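Local structure of 3'-5'-exonuclease (Saccharomyces cerevisiae, 3E2V) at residues A48-K53 and Y330-S335; N339-K344 and Y351-R356; Y15-N20 and K386-I391. The protein probably cuts double-stranded DNA internally and trims it from the 3' end, as a magnesium-dependent nuclease of the TatD family with a TIM-barrel-type fold. All coordinates share one frame; numbering follows the deposited sequence.

Interaction 1 (A48-K53 and Y330-S335); sequences AQRHVK and YPAFKS
Phe333 carries its CG anti to the carbonyl carbon (chi1 -64°), and this turn sends the end of the ring across to Gln49 and Arg50. On the other side Gln49 places CG anti to its own backbone N (chi1 -173°) and runs on extended, whereas Arg50 bends at both chi2 and chi3 and offers the flank of its chain rather than its charged end. Gln49 and Arg50 meet the outer end of the phenyl ring obliquely, the one at CE1 and CZ, the other at CE2. Gln49 NE2 lies 3.6 Å from CE1 of Phe333; the amide and ring planes are 68° apart, and Gln49 CD sits at the ring edge, 3.9 Å from Phe333 CZ. The methylene CG of Arg50 packs 3.8 Å from CE2 of Phe333, the two side chains running past each other in opposite senses. Ala332 CB lies 4.3 Å from Arg50 CG, a looser contact. The contact sets the C-terminal end of helix 40-49 against the loop leading into strand 334-336; the helix is closed by a Schellman motif, in which His51, with positive phi, is the C' residue and its N reaches Ala48 O at 3.0 Å. Beyond the contact Arg50 NH2 forms a salt bridge with Glu363, which anchors the bent chain to helix 362-373. An alanine in place of Phe333 would take away the ring that both chains touch; the Arg50 methylenes would probably lose their apolar partner and the Gln49 amide would probably be freer to turn. Phe333 also rests on Arg46 of helix 40-49 and on Met352.

Interaction 2 (N339-K344 and Y351-R356); sequences NKLADK and YMVKGR
Lys344 lies along one face of the Tyr351 ring, and nearly every atom of its side chain meets the aromatic surface. CB begins the contact, 3.7 Å from CD2 of Tyr351. With chi2 bent to -67°, the chain then turns over the ring: Lys344 CG passes near CG and CD2 of Tyr351, and Lys344 CD stands 3.9 Å from the ring centroid, 20° off the normal, a CH-pi contact over the face. CE continues to the far side, 3.8 Å from CE1 of Tyr351. At the tip, NZ reaches Tyr351 OH in a weak hydrogen bond of 3.5 Å, so the amine ends beside the phenol oxygen.

Leu341, three residues earlier, packs against the same strand. Its CD1 touches Tyr351 CB at 3.7 Å, while CD2 packs 3.5 Å from CG2 of Val353, those two side chains crossing at about a right angle. The same CG2 of Val353 also lies over the centre of one face of the Arg356 guanidinium, whose NH2 makes salt bridges with Asp39 and Glu358.

The backbone supports both sides: Lys344 N bonds to Leu341 O, and Arg356 N closes a type II beta turn on Val353 O, with Gly355 at positive phi. The segment 339-344 belongs to the connection between the parallel strands 334-336 and 351-353, and its helically wound residues 341-344 pack back against the second strand.

Interaction 3 (Y15-N20 and K386-I391); sequences YDIGLN and KTTCKI
Thr388 sets its methyl CG2 over one face of the Tyr15 ring, joining the first strand of the barrel-type parallel sheet, 14-16, to the C-terminal helix 377-392. The methyl carbon is 3.6 Å from the ring centroid and 21° off its normal, a CH-pi contact displaced toward the rim, with Tyr15 CG its nearest ring atom. Thr388 CG2 also meets Ile17 CG2 at 3.4 Å, a tight fit for two methyls. Cys389 approaches the ring quite differently: its SG lies at the edge, 3.9 Å from Tyr15 CD1 and 87° off the normal, in a sulfur-aromatic contact.

Further out, polar bonds fix these groups. Tyr15 OH is bonded to Gly393 O, which ties the outer end of the ring to the chain just past the helix. With Thr388 OG1 anti to the carbonyl carbon (chi1 -53°), CG2 lies anti to the backbone N and is directed to the ring, while OG1 is bonded to Thr384 O. The chain turns a corner at Ile17, whose side chain is about 5 Å from that of the magnesium ligand His253. Between strand and helix, one water donates both to Tyr15 O at 3.0 Å and to Thr388 OG1 at 2.8 Å.

Overall arrangement
The three contacts lie at different depths of a barrel-type fold. Interaction 3 lies about 10 Å from the chain centre, near the magnesium site, and brings together the two ends of the chain; interactions 1 and 2 fall within the long span between its segments. Interaction 1 shares the eight-stranded parallel sheet with it through the neighbouring strands 52-57 and 14-16, the centres of the two contacts being about 18 Å apart. Interaction 2 follows interaction 1 along the chain, about 14 Å away centre to centre, and the two meet in a small parallel sheet where Lys334 O probably accepts from Met352 N at 2.8 Å. Interactions 2 and 3, about 27 Å apart centre to centre, do not touch.

Interaction 1 (A48-K53 and Y330-S335)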
ATOM      1  N   ALA A  48      -9.678   3.315  15.876  1.00 14.66           N
ATOM      2  CA  ALA A  48      -9.000   3.752  17.110  1.00 15.15           C
ATOM      3  C   ALA A  48      -9.483   2.927  18.304  1.00 15.83           C
ATOM      4  O   ALA A  48      -8.697   2.531  19.181  1.00 15.65           O
ATOM      5  CB  ALA A  48      -9.233   5.227  17.358  1.00 15.63           C
ATOM      6  N   GLN A  49     -10.778   2.639  18.317  1.00 16.24           N
ATOM      7  CA  GLN A  49     -11.375   1.827  19.376  1.00 16.60           C
ATOM      8  C   GLN A  49     -10.817   0.405  19.358  1.00 16.37           C
ATOM      9  O   GLN A  49     -10.732  -0.246  20.411  1.00 17.12           O
ATOM     10  CB  GLN A  49     -12.901   1.830  19.244  1.00 17.27           C
ATOM     11  CG  GLN A  49     -13.600   1.146  20.417  1.00 19.22           C
ATOM     12  CD  GLN A  49     -15.090   1.413  20.451  1.00 19.88           C
ATOM     13  OE1 GLN A  49     -15.549   2.542  20.205  1.00 23.98           O
ATOM     14  NE2 GLN A  49     -15.850   0.382  20.759  1.00 20.79           N
ATOM     15  N   ARG A  50     -10.434  -0.082  18.173  1.00 15.33           N
ATOM     16  CA  ARG A  50      -9.799  -1.395  18.042  1.00 15.43           C
ATOM     17  C   ARG A  50      -8.262  -1.295  17.912  1.00 14.78           C
ATOM     18  O   ARG A  50      -7.612  -2.136  17.286  1.00 15.74           O
ATOM     19  CB  ARG A  50     -10.427  -2.203  16.894  1.00 15.24           C
ATOM     20  CG  ARG A  50     -11.958  -2.306  16.921  1.00 16.49           C
ATOM     21  CD  ARG A  50     -12.458  -2.793  18.287  1.00 17.55           C
ATOM     22  NE  ARG A  50     -11.768  -4.033  18.660  1.00 17.31           N
ATOM     23  CZ  ARG A  50     -11.600  -4.441  19.915  1.00 20.03           C
ATOM     24  NH1 ARG A  50     -12.072  -3.710  20.927  1.00 20.47           N
ATOM     25  NH2 ARG A  50     -10.962  -5.584  20.148  1.00 20.92           N
ATOM     26  N   HIS A  51      -7.712  -0.257  18.537  1.00 14.34           N
ATOM     27  CA  HIS A  51      -6.279  -0.121  18.841  1.00 14.53           C
ATOM     28  C   HIS A  51      -5.395   0.222  17.656  1.00 14.25           C
ATOM     29  O   HIS A  51      -4.168   0.128  17.756  1.00 13.65           O
ATOM     30  CB  HIS A  51      -5.743  -1.364  19.565  1.00 14.28           C
ATOM     31  CG  HIS A  51      -6.665  -1.874  20.634  1.00 15.67           C
ATOM     32  ND1 HIS A  51      -6.996  -1.131  21.751  1.00 19.82           N
ATOM     33  CD2 HIS A  51      -7.354  -3.037  20.732  1.00 19.58           C
ATOM     34  CE1 HIS A  51      -7.848  -1.818  22.492  1.00 19.25           C
ATOM     35  NE2 HIS A  51      -8.078  -2.977  21.902  1.00 20.12           N
ATOM     36  N   VAL A  52      -6.013   0.646  16.557  1.00 13.98           N
ATOM     37  CA  VAL A  52      -5.243   1.147  15.422  1.00 14.24           C
ATOM     38  C   VAL A  52      -4.803   2.568  15.735  1.00 14.41           C
ATOM     39  O   VAL A  52      -5.633   3.460  15.949  1.00 15.33           O
ATOM     40  CB  VAL A  52      -6.015   1.062  14.087  1.00 13.59           C
ATOM     41  CG1 VAL A  52      -5.072   1.350  12.903  1.00 14.67           C
ATOM     42  CG2 VAL A  52      -6.665  -0.307  13.939  1.00 14.28           C
ATOM     43  N   LYS A  53      -3.487   2.775  15.755  1.00 14.62           N
ATOM     44  CA  LYS A  53      -2.927   4.055  16.128  1.00 14.35           C
ATOM     45  C   LYS A  53      -2.570   4.908  14.921  1.00 14.31           C
ATOM     46  O   LYS A  53      -2.706   6.129  14.955  1.00 15.35           O
ATOM     47  CB  LYS A  53      -1.685   3.864  17.004  1.00 14.01           C
ATOM     48  CG  LYS A  53      -1.907   2.979  18.213  1.00 15.68           C
ATOM     49  CD  LYS A  53      -2.956   3.538  19.176  1.00 17.72           C
ATOM     50  CE  LYS A  53      -3.215   2.540  20.284  1.00 19.67           C
ATOM     51  NZ  LYS A  53      -4.251   3.056  21.225  1.00 22.62           N
ATOM     52  N   TYR A 330     -16.663 -10.763  16.463  1.00 29.10           N
ATOM     53  CA  TYR A 330     -16.689 -10.781  15.000  1.00 28.64           C
ATOM     54  C   TYR A 330     -18.149 -10.650  14.538  1.00 27.89           C
ATOM     55  O   TYR A 330     -18.998 -11.454  14.938  1.00 28.78           O
ATOM     56  CB  TYR A 330     -16.075 -12.084  14.467  1.00 29.12           C
ATOM     57  CG  TYR A 330     -16.013 -12.223  12.958  1.00 30.20           C
ATOM     58  CD1 TYR A 330     -14.901 -11.784  12.243  1.00 30.78           C
ATOM     59  CD2 TYR A 330     -17.052 -12.827  12.240  1.00 30.11           C
ATOM     60  CE1 TYR A 330     -14.826 -11.928  10.853  1.00 31.43           C
ATOM     61  CE2 TYR A 330     -16.991 -12.963  10.844  1.00 30.63           C
ATOM     62  CZ  TYR A 330     -15.873 -12.514  10.158  1.00 29.85           C
ATOM     63  OH  TYR A 330     -15.795 -12.658   8.786  1.00 31.51           O
ATOM     64  N   PRO A 331     -18.467  -9.621  13.729  1.00 26.07           N
ATOM     65  CA  PRO A 331     -17.602  -8.497  13.372  1.00 24.35           C
ATOM     66  C   PRO A 331     -17.366  -7.576  14.571  1.00 23.33           C
ATOM     67  O   PRO A 331     -18.006  -7.733  15.613  1.00 23.90           O
ATOM     68  CB  PRO A 331     -18.404  -7.772  12.293  1.00 23.94           C
ATOM     69  CG  PRO A 331     -19.836  -8.103  12.607  1.00 25.50           C
ATOM     70  CD  PRO A 331     -19.796  -9.516  13.094  1.00 26.21           C
ATOM     71  N   ALA A 332     -16.460  -6.609  14.433  1.00 21.21           N
ATOM     72  CA  ALA A 332     -16.060  -5.772  15.572  1.00 19.85           C
ATOM     73  C   ALA A 332     -17.163  -4.813  16.043  1.00 18.97           C
ATOM     74  O   ALA A 332     -17.161  -4.347  17.189  1.00 18.68           O
ATOM     75  CB  ALA A 332     -14.793  -4.997  15.236  1.00 19.87           C
ATOM     76  N   PHE A 333     -18.067  -4.501  15.120  1.00 18.45           N
ATOM     77  CA  PHE A 333     -19.202  -3.594  15.326  1.00 18.94           C
ATOM     78  C   PHE A 333     -20.321  -4.183  14.480  1.00 19.50           C
ATOM     79  O   PHE A 333     -20.055  -4.973  13.579  1.00 20.65           O
ATOM     80  CB  PHE A 333     -18.861  -2.188  14.806  1.00 18.26           C
ATOM     81  CG  PHE A 333     -17.737  -1.525  15.553  1.00 18.09           C
ATOM     82  CD1 PHE A 333     -18.001  -0.746  16.669  1.00 17.61           C
ATOM     83  CD2 PHE A 333     -16.413  -1.704  15.159  1.00 18.32           C
ATOM     84  CE1 PHE A 333     -16.971  -0.147  17.380  1.00 17.97           C
ATOM     85  CE2 PHE A 333     -15.369  -1.104  15.863  1.00 18.05           C
ATOM     86  CZ  PHE A 333     -15.649  -0.335  16.980  1.00 17.25           C
ATOM     87  N   LYS A 334     -21.570  -3.800  14.754  1.00 20.51           N
ATOM     88  CA  LYS A 334     -22.690  -4.312  13.966  1.00 21.42           C
ATOM     89  C   LYS A 334     -22.477  -3.910  12.512  1.00 20.91           C
ATOM     90  O   LYS A 334     -22.068  -2.783  12.253  1.00 20.47           O
ATOM     91  CB  LYS A 334     -24.019  -3.719  14.446  1.00 22.45           C
ATOM     92  CG  LYS A 334     -25.259  -4.266  13.713  1.00 26.65           C
ATOM     93  CD  LYS A 334     -25.394  -5.767  13.890  1.00 30.41           C
ATOM     94  CE  LYS A 334     -26.457  -6.394  12.996  1.00 33.31           C
ATOM     95  NZ  LYS A 334     -26.276  -7.885  12.988  1.00 33.10           N
ATOM     96  N   SER A 335     -22.761  -4.826  11.590  1.00 21.06           N
ATOM     97  CA  SER A 335     -22.554  -4.638  10.153  1.00 21.77           C
ATOM     98  C   SER A 335     -23.914  -4.695   9.472  1.00 21.52           C
ATOM     99  O   SER A 335     -24.677  -5.635   9.696  1.00 23.14           O
ATOM    100  CB  SER A 335     -21.653  -5.757   9.630  1.00 22.44           C
ATOM    101  OG  SER A 335     -21.302  -5.601   8.268  1.00 27.74           O
TER

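Interaction 2 (N339-K344 and Y351-R356)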
ATOM      1  N   ASN A 339     -27.489  -0.054   2.030  1.00 20.18           N
ATOM      2  CA  ASN A 339     -28.707   0.764   1.988  1.00 21.13           C
ATOM      3  C   ASN A 339     -29.361   0.991   3.357  1.00 21.30           C
ATOM      4  O   ASN A 339     -30.362   1.712   3.466  1.00 21.85           O
ATOM      5  CB  ASN A 339     -29.732   0.174   1.007  1.00 21.45           C
ATOM      6  CG  ASN A 339     -30.241  -1.188   1.438  1.00 24.69           C
ATOM      7  OD1 ASN A 339     -29.495  -2.005   1.969  1.00 27.90           O
ATOM      8  ND2 ASN A 339     -31.517  -1.448   1.183  1.00 28.19           N
ATOM      9  N   LYS A 340     -28.782   0.396   4.400  1.00 20.87           N
ATOM     10  CA  LYS A 340     -29.286   0.514   5.769  1.00 21.64           C
ATOM     11  C   LYS A 340     -28.395   1.361   6.675  1.00 20.88           C
ATOM     12  O   LYS A 340     -28.758   1.634   7.818  1.00 21.75           O
ATOM     13  CB  LYS A 340     -29.475  -0.884   6.391  1.00 21.56           C
ATOM     14  CG  LYS A 340     -30.438  -1.792   5.632  1.00 24.40           C
ATOM     15  CD  LYS A 340     -31.851  -1.245   5.650  1.00 27.58           C
ATOM     16  CE  LYS A 340     -32.800  -2.201   4.960  1.00 30.89           C
ATOM     17  NZ  LYS A 340     -34.199  -1.730   5.121  1.00 33.26           N
ATOM     18  N   LEU A 341     -27.236   1.793   6.171  1.00 19.47           N
ATOM     19  CA  LEU A 341     -26.288   2.526   7.005  1.00 18.72           C
ATOM     20  C   LEU A 341     -26.750   3.961   7.316  1.00 18.61           C
ATOM     21  O   LEU A 341     -26.586   4.445   8.432  1.00 18.39           O
ATOM     22  CB  LEU A 341     -24.895   2.547   6.372  1.00 19.03           C
ATOM     23  CG  LEU A 341     -23.871   3.212   7.284  1.00 19.75           C
ATOM     24  CD1 LEU A 341     -23.600   2.333   8.510  1.00 21.02           C
ATOM     25  CD2 LEU A 341     -22.596   3.533   6.586  1.00 19.97           C
ATOM     26  N   ALA A 342     -27.305   4.650   6.318  1.00 18.97           N
ATOM     27  CA  ALA A 342     -27.538   6.080   6.465  1.00 20.04           C
ATOM     28  C   ALA A 342     -28.389   6.431   7.697  1.00 20.65           C
ATOM     29  O   ALA A 342     -28.066   7.359   8.426  1.00 21.17           O
ATOM     30  CB  ALA A 342     -28.136   6.652   5.204  1.00 19.95           C
ATOM     31  N   ASP A 343     -29.449   5.662   7.935  1.00 21.92           N
ATOM     32  CA  ASP A 343     -30.333   5.910   9.073  1.00 23.84           C
ATOM     33  C   ASP A 343     -29.619   5.728  10.413  1.00 24.30           C
ATOM     34  O   ASP A 343     -30.064   6.261  11.435  1.00 24.87           O
ATOM     35  CB  ASP A 343     -31.580   5.018   8.978  1.00 24.48           C
ATOM     36  CG  ASP A 343     -32.662   5.387   9.992  1.00 27.35           C
ATOM     37  OD1 ASP A 343     -32.739   6.551  10.453  1.00 30.09           O
ATOM     38  OD2 ASP A 343     -33.453   4.485  10.331  1.00 33.17           O
ATOM     39  N   LYS A 344     -28.502   5.003  10.405  1.00 24.19           N
ATOM     40  CA  LYS A 344     -27.734   4.769  11.628  1.00 24.98           C
ATOM     41  C   LYS A 344     -26.758   5.912  11.956  1.00 24.98           C
ATOM     42  O   LYS A 344     -26.186   5.951  13.045  1.00 25.14           O
ATOM     43  CB  LYS A 344     -26.949   3.444  11.538  1.00 25.29           C
ATOM     44  CG  LYS A 344     -27.765   2.201  11.179  1.00 26.90           C
ATOM     45  CD  LYS A 344     -28.734   1.843  12.287  1.00 30.07           C
ATOM     46  CE  LYS A 344     -29.355   0.475  12.075  1.00 32.73           C
ATOM     47  NZ  LYS A 344     -30.106   0.041  13.290  1.00 36.28           N
ATOM     48  N   TYR A 351     -21.418   1.657  13.241  1.00 18.11           N
ATOM     49  CA  TYR A 351     -21.843   0.563  12.371  1.00 17.62           C
ATOM     50  C   TYR A 351     -20.945   0.424  11.155  1.00 17.48           C
ATOM     51  O   TYR A 351     -20.473   1.433  10.633  1.00 16.90           O
ATOM     52  CB  TYR A 351     -23.258   0.821  11.840  1.00 19.26           C
ATOM     53  CG  TYR A 351     -24.368   0.621  12.844  1.00 20.92           C
ATOM     54  CD1 TYR A 351     -25.115  -0.554  12.841  1.00 22.53           C
ATOM     55  CD2 TYR A 351     -24.693   1.618  13.760  1.00 22.02           C
ATOM     56  CE1 TYR A 351     -26.154  -0.739  13.748  1.00 23.96           C
ATOM     57  CE2 TYR A 351     -25.727   1.431  14.681  1.00 23.00           C
ATOM     58  CZ  TYR A 351     -26.443   0.257  14.653  1.00 23.24           C
ATOM     59  OH  TYR A 351     -27.473   0.053  15.554  1.00 26.43           O
ATOM     60  N   MET A 352     -20.743  -0.818  10.721  1.00 16.76           N
ATOM     61  CA  MET A 352     -19.978  -1.165   9.517  1.00 16.20           C
ATOM     62  C   MET A 352     -20.931  -1.525   8.386  1.00 16.52           C
ATOM     63  O   MET A 352     -22.139  -1.703   8.608  1.00 16.96           O
ATOM     64  CB  MET A 352     -19.035  -2.355   9.774  1.00 16.91           C
ATOM     65  CG  MET A 352     -18.105  -2.150  10.979  1.00 16.17           C
ATOM     66  SD  MET A 352     -17.009  -3.554  11.453  1.00 12.99           S
ATOM     67  CE  MET A 352     -15.788  -3.472  10.136  1.00 19.86           C
ATOM     68  N   VAL A 353     -20.378  -1.604   7.177  1.00 15.85           N
ATOM     69  CA  VAL A 353     -21.152  -1.968   5.995  1.00 16.05           C
ATOM     70  C   VAL A 353     -20.728  -3.359   5.539  1.00 17.29           C
ATOM     71  O   VAL A 353     -19.537  -3.613   5.330  1.00 16.79           O
ATOM     72  CB  VAL A 353     -20.943  -0.939   4.862  1.00 15.52           C
ATOM     73  CG1 VAL A 353     -21.604  -1.449   3.573  1.00 17.32           C
ATOM     74  CG2 VAL A 353     -21.467   0.437   5.282  1.00 16.11           C
ATOM     75  N   LYS A 354     -21.696  -4.269   5.405  1.00 17.24           N
ATOM     76  CA  LYS A 354     -21.411  -5.644   4.984  1.00 18.86           C
ATOM     77  C   LYS A 354     -20.659  -5.630   3.658  1.00 18.10           C
ATOM     78  O   LYS A 354     -21.065  -4.938   2.720  1.00 18.05           O
ATOM     79  CB  LYS A 354     -22.704  -6.466   4.859  1.00 18.26           C
ATOM     80  CG  LYS A 354     -23.457  -6.607   6.179  1.00 21.98           C
ATOM     81  CD  LYS A 354     -24.703  -7.469   6.036  1.00 21.71           C
ATOM     82  CE  LYS A 354     -25.428  -7.632   7.376  1.00 27.00           C
ATOM     83  NZ  LYS A 354     -24.611  -8.345   8.412  1.00 31.50           N
ATOM     84  N   GLY A 355     -19.552  -6.367   3.599  1.00 17.82           N
ATOM     85  CA  GLY A 355     -18.748  -6.453   2.388  1.00 17.57           C
ATOM     86  C   GLY A 355     -17.674  -5.391   2.235  1.00 17.20           C
ATOM     87  O   GLY A 355     -16.843  -5.500   1.339  1.00 19.43           O
ATOM     88  N   ARG A 356     -17.682  -4.383   3.101  1.00 16.00           N
ATOM     89  CA  ARG A 356     -16.707  -3.291   3.025  1.00 15.08           C
ATOM     90  C   ARG A 356     -15.727  -3.450   4.182  1.00 14.42           C
ATOM     91  O   ARG A 356     -16.074  -3.229   5.354  1.00 14.63           O
ATOM     92  CB  ARG A 356     -17.393  -1.916   3.093  1.00 15.41           C
ATOM     93  CG  ARG A 356     -16.438  -0.727   2.933  1.00 15.22           C
ATOM     94  CD  ARG A 356     -17.167   0.596   3.116  1.00 14.27           C
ATOM     95  NE  ARG A 356     -17.445   0.862   4.532  1.00 14.99           N
ATOM     96  CZ  ARG A 356     -17.869   2.022   5.037  1.00 15.09           C
ATOM     97  NH1 ARG A 356     -18.090   3.085   4.258  1.00 15.45           N
ATOM     98  NH2 ARG A 356     -18.073   2.124   6.355  1.00 15.87           N
TER

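Interaction 3 (Y15-N20 and K386-I391)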
ATOM      1  N   TYR A  15      -0.673  -0.621  13.146  1.00 13.34           N
ATOM      2  CA  TYR A  15      -0.283   0.385  12.178  1.00 12.86           C
ATOM      3  C   TYR A  15      -0.634  -0.196  10.817  1.00 12.45           C
ATOM      4  O   TYR A  15       0.090  -1.061  10.290  1.00 13.21           O
ATOM      5  CB  TYR A  15       1.217   0.630  12.296  1.00 14.28           C
ATOM      6  CG  TYR A  15       1.774   1.887  11.684  1.00 15.28           C
ATOM      7  CD1 TYR A  15       2.783   2.566  12.359  1.00 16.37           C
ATOM      8  CD2 TYR A  15       1.371   2.366  10.428  1.00 15.22           C
ATOM      9  CE1 TYR A  15       3.358   3.694  11.837  1.00 17.72           C
ATOM     10  CE2 TYR A  15       1.944   3.546   9.890  1.00 15.36           C
ATOM     11  CZ  TYR A  15       2.954   4.179  10.626  1.00 16.02           C
ATOM     12  OH  TYR A  15       3.576   5.326  10.189  1.00 18.79           O
ATOM     13  N   ASP A  16      -1.767   0.251  10.262  1.00 12.47           N
ATOM     14  CA  ASP A  16      -2.252  -0.308   8.994  1.00 12.57           C
ATOM     15  C   ASP A  16      -1.488   0.339   7.854  1.00 12.55           C
ATOM     16  O   ASP A  16      -1.671   1.528   7.592  1.00 13.58           O
ATOM     17  CB  ASP A  16      -3.757  -0.044   8.858  1.00 12.50           C
ATOM     18  CG  ASP A  16      -4.399  -0.753   7.668  1.00 13.42           C
ATOM     19  OD1 ASP A  16      -3.686  -1.259   6.761  1.00 11.67           O
ATOM     20  OD2 ASP A  16      -5.657  -0.792   7.649  1.00 13.16           O
ATOM     21  N   ILE A  17      -0.619  -0.420   7.188  1.00 12.26           N
ATOM     22  CA  ILE A  17       0.200   0.170   6.103  1.00 12.84           C
ATOM     23  C   ILE A  17      -0.530   0.230   4.775  1.00 12.46           C
ATOM     24  O   ILE A  17       0.030   0.731   3.802  1.00 13.13           O
ATOM     25  CB  ILE A  17       1.575  -0.541   5.922  1.00 12.45           C
ATOM     26  CG1 ILE A  17       1.418  -1.943   5.331  1.00 13.20           C
ATOM     27  CG2 ILE A  17       2.300  -0.585   7.264  1.00 14.10           C
ATOM     28  CD1 ILE A  17       2.693  -2.497   4.676  1.00 13.52           C
ATOM     29  N   GLY A  18      -1.789  -0.224   4.756  1.00 13.09           N
ATOM     30  CA  GLY A  18      -2.540  -0.321   3.510  1.00 14.15           C
ATOM     31  C   GLY A  18      -3.978   0.115   3.640  1.00 13.29           C
ATOM     32  O   GLY A  18      -4.901  -0.698   3.517  1.00 14.14           O
ATOM     33  N   LEU A  19      -4.186   1.401   3.877  1.00 12.56           N
ATOM     34  CA  LEU A  19      -5.527   1.907   3.995  1.00 13.10           C
ATOM     35  C   LEU A  19      -5.907   2.715   2.744  1.00 12.68           C
ATOM     36  O   LEU A  19      -5.345   3.783   2.484  1.00 13.08           O
ATOM     37  CB  LEU A  19      -5.642   2.753   5.268  1.00 13.46           C
ATOM     38  CG  LEU A  19      -6.985   3.459   5.518  1.00 12.90           C
ATOM     39  CD1 LEU A  19      -8.148   2.477   5.449  1.00 14.95           C
ATOM     40  CD2 LEU A  19      -6.982   4.126   6.870  1.00 13.95           C
ATOM     41  N   ASN A  20      -6.854   2.206   1.956  1.00 12.70           N
ATOM     42  CA  ASN A  20      -7.239   2.926   0.732  1.00 13.01           C
ATOM     43  C   ASN A  20      -8.357   3.906   1.037  1.00 13.45           C
ATOM     44  O   ASN A  20      -9.496   3.739   0.590  1.00 14.14           O
ATOM     45  CB  ASN A  20      -7.685   1.927  -0.328  1.00 12.79           C
ATOM     46  CG  ASN A  20      -6.607   0.939  -0.668  1.00 14.06           C
ATOM     47  OD1 ASN A  20      -5.659   1.261  -1.386  1.00 17.78           O
ATOM     48  ND2 ASN A  20      -6.755  -0.300  -0.157  1.00 15.23           N
ATOM     49  N   LYS A 386       6.640  -2.029  16.214  1.00 15.42           N
ATOM     50  CA  LYS A 386       7.932  -1.354  16.302  1.00 16.01           C
ATOM     51  C   LYS A 386       8.597  -1.304  14.940  1.00 15.42           C
ATOM     52  O   LYS A 386       9.196  -0.291  14.579  1.00 16.40           O
ATOM     53  CB  LYS A 386       8.838  -2.050  17.318  1.00 16.93           C
ATOM     54  CG  LYS A 386       8.342  -1.804  18.714  1.00 18.83           C
ATOM     55  CD  LYS A 386       9.283  -2.299  19.739  1.00 23.40           C
ATOM     56  CE  LYS A 386       8.902  -1.712  21.096  1.00 24.94           C
ATOM     57  NZ  LYS A 386       9.925  -2.150  22.072  1.00 26.97           N
ATOM     58  N   THR A 387       8.496  -2.393  14.191  1.00 14.93           N
ATOM     59  CA  THR A 387       9.088  -2.428  12.857  1.00 15.03           C
ATOM     60  C   THR A 387       8.410  -1.430  11.912  1.00 14.93           C
ATOM     61  O   THR A 387       9.089  -0.711  11.167  1.00 14.79           O
ATOM     62  CB  THR A 387       9.069  -3.850  12.301  1.00 15.48           C
ATOM     63  OG1 THR A 387       9.811  -4.689  13.204  1.00 17.10           O
ATOM     64  CG2 THR A 387       9.751  -3.903  10.951  1.00 18.08           C
ATOM     65  N   THR A 388       7.078  -1.365  11.961  1.00 14.18           N
ATOM     66  CA  THR A 388       6.357  -0.452  11.087  1.00 13.92           C
ATOM     67  C   THR A 388       6.666   1.006  11.423  1.00 14.83           C
ATOM     68  O   THR A 388       6.862   1.831  10.526  1.00 14.16           O
ATOM     69  CB  THR A 388       4.840  -0.710  11.149  1.00 13.72           C
ATOM     70  OG1 THR A 388       4.596  -2.100  10.893  1.00 12.35           O
ATOM     71  CG2 THR A 388       4.113   0.081  10.071  1.00 13.68           C
ATOM     72  N   CYS A 389       6.694   1.323  12.716  1.00 14.67           N
ATOM     73  CA  CYS A 389       7.030   2.688  13.142  1.00 16.21           C
ATOM     74  C   CYS A 389       8.413   3.104  12.652  1.00 16.50           C
ATOM     75  O   CYS A 389       8.609   4.248  12.255  1.00 16.86           O
ATOM     76  CB  CYS A 389       6.965   2.844  14.654  1.00 16.40           C
ATOM     77  SG  CYS A 389       5.308   2.864  15.318  1.00 19.48           S
ATOM     78  N   LYS A 390       9.375   2.192  12.697  1.00 16.97           N
ATOM     79  CA  LYS A 390      10.732   2.505  12.224  1.00 18.19           C
ATOM     80  C   LYS A 390      10.726   2.847  10.737  1.00 17.57           C
ATOM     81  O   LYS A 390      11.426   3.753  10.280  1.00 18.50           O
ATOM     82  CB  LYS A 390      11.708   1.361  12.528  1.00 18.10           C
ATOM     83  CG  LYS A 390      12.113   1.264  14.018  1.00 21.25           C
ATOM     84  CD  LYS A 390      13.320   0.340  14.250  1.00 22.79           C
ATOM     85  CE  LYS A 390      12.994  -1.132  14.086  1.00 29.20           C
ATOM     86  NZ  LYS A 390      14.161  -1.982  14.483  1.00 30.83           N
ATOM     87  N   ILE A 391       9.900   2.139   9.980  1.00 16.61           N
ATOM     88  CA  ILE A 391       9.871   2.352   8.536  1.00 16.73           C
ATOM     89  C   ILE A 391       9.164   3.654   8.142  1.00 17.36           C
ATOM     90  O   ILE A 391       9.708   4.445   7.373  1.00 18.45           O
ATOM     91  CB  ILE A 391       9.198   1.167   7.818  1.00 15.86           C
ATOM     92  CG1 ILE A 391      10.032  -0.109   8.012  1.00 16.92           C
ATOM     93  CG2 ILE A 391       9.021   1.456   6.326  1.00 16.03           C
ATOM     94  CD1 ILE A 391       9.310  -1.394   7.542  1.00 17.20           C
TER
HETATM   95  O   HOH W   1       2.038  -3.275  10.490  1.00 13.63           O